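Local coordinates for translation initiation factor eIF-2B (Pyrococcus horikoshii, PDB 1VB5), which serves as the regulatory subunit of archaeal initiation factor 2B, related to the eukaryotic factor that exchanges GDP for GTP on initiation factor 2, at the interface of chains A and B. Coordinates in Å, arbitrary orientation; residue numbers count along the deposited sequence, not the author numbering. Chains: chain A/B, translation initiation factor eIF-2B.

The interface of chains A and B. Residues chain A 142, 150, 153-154; chain B 241-242, 244, 246.
A:Glu142 and B:Arg241 meet with their side chains crossing at about a right angle, in a loose salt bridge with 3.7 Å between carboxylate OE2 and guanidinium NE. Their flat groups are steeply turned, the planes lying 68° apart, so this is not a parallel, two-pronged pairing. A water supplies the closer link: it lies in the guanidinium plane at its edge, 2.9 Å from B:Arg241 NE and 3.0 Å from B:Arg241 NH2. The same water stands 3.1 Å from A:Glu142 OE2, with OE1 slightly farther away. The bend of the arginine chain at chi3 (-70°), together with a similar turn at chi4, brings this NE/NH2 edge round to the water, while the extended outer chain of A:Glu142 carries its carboxylate forward to meet it.

The aliphatic stem of the same arginine does separate work. A:Leu150 crosses it nearly perpendicularly, its CD1 methyl 3.7 Å from B:Arg241 CG and also near the backbone carbonyl. The other leucine branch, CD2, points to B:Val244, 4.1 Å from its CB, so the forked tip spans two residues of chain B. An alanine in place of B:Arg241 would probably leave the A:Glu142 carboxylate without its cationic mate and the water without its guanidinium partners, and open a gap beside A:Leu150 CD1.

The B:Ile246 CD1 methyl packs 3.3 Å from A:Glu142 OE2, placing an apolar group beside the charged oxygen. A:Arg154 comes edge-on to the backbone of B:Gly242, with NH2 3.9 Å from CA, a van der Waals contact.

On chain A, A:Glu142 follows strand 136-141, and A:Leu150, A:Ala153 and A:Arg154 belong to helix 148-158. Chain B contributes the short strands 240-241 and 244-245 with adjoining loop residues. The patch recurs with chains exchanged in a two-fold symmetric homodimer, although the structure alone does not establish that pairing in solution.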
# COMPACT_ATOMS: atom_id res chain seq x y z
N GLU A 142 8.51 -2.67 -2.69
CA GLU A 142 9.00 -3.93 -2.14
C GLU A 142 7.96 -5.01 -2.41
O GLU A 142 8.29 -6.19 -2.54
CB GLU A 142 9.28 -3.80 -0.64
CG GLU A 142 8.09 -3.40 0.21
CD GLU A 142 8.46 -3.18 1.68
OE1 GLU A 142 7.55 -2.87 2.48
OE2 GLU A 142 9.65 -3.31 2.03
N LEU A 150 11.69 -6.91 -4.18
CA LEU A 150 13.10 -6.91 -3.82
C LEU A 150 13.88 -7.77 -4.81
O LEU A 150 15.08 -7.58 -5.00
CB LEU A 150 13.29 -7.43 -2.39
CG LEU A 150 12.64 -6.60 -1.28
CD1 LEU A 150 13.14 -7.09 0.08
CD2 LEU A 150 12.98 -5.12 -1.47
N ALA A 153 14.66 -5.56 -7.58
CA ALA A 153 15.75 -4.69 -7.17
C ALA A 153 17.12 -5.36 -7.34
O ALA A 153 18.06 -4.73 -7.81
CB ALA A 153 15.57 -4.26 -5.72
N ARG A 154 17.22 -6.63 -6.97
CA ARG A 154 18.48 -7.34 -7.10
C ARG A 154 18.86 -7.57 -8.56
O ARG A 154 20.04 -7.61 -8.90
CB ARG A 154 18.41 -8.67 -6.34
CG ARG A 154 18.19 -8.45 -4.85
CD ARG A 154 17.97 -9.74 -4.09
NE ARG A 154 17.61 -9.45 -2.70
CZ ARG A 154 16.45 -9.75 -2.14
NH1 ARG A 154 15.51 -10.38 -2.84
NH2 ARG A 154 16.22 -9.42 -0.88
N ARG B 241 15.50 -4.12 4.24
CA ARG B 241 14.86 -5.44 4.22
C ARG B 241 15.66 -6.26 3.23
O ARG B 241 15.86 -5.84 2.08
CB ARG B 241 13.40 -5.32 3.79
CG ARG B 241 12.67 -6.66 3.71
CD ARG B 241 11.19 -6.46 3.42
NE ARG B 241 10.48 -5.87 4.55
CZ ARG B 241 10.21 -6.52 5.68
NH1 ARG B 241 10.60 -7.78 5.84
NH2 ARG B 241 9.55 -5.91 6.66
N GLY B 242 16.13 -7.43 3.65
CA GLY B 242 16.96 -8.23 2.78
C GLY B 242 18.28 -7.49 2.81
O GLY B 242 18.75 -7.10 3.87
N VAL B 244 18.56 -4.87 0.81
CA VAL B 244 18.10 -3.69 0.09
C VAL B 244 17.67 -2.50 0.93
O VAL B 244 16.89 -2.63 1.88
CB VAL B 244 16.92 -4.07 -0.84
CG1 VAL B 244 16.59 -2.92 -1.77
CG2 VAL B 244 17.27 -5.33 -1.62
N ILE B 246 15.58 0.71 1.63
CA ILE B 246 14.25 1.11 1.20
C ILE B 246 13.91 2.53 1.65
O ILE B 246 14.02 2.86 2.83
CB ILE B 246 13.21 0.11 1.75
CG1 ILE B 246 13.56 -1.30 1.25
CG2 ILE B 246 11.80 0.51 1.32
CD1 ILE B 246 12.79 -2.42 1.94
O HOH W 1 9.25 -3.30 5.10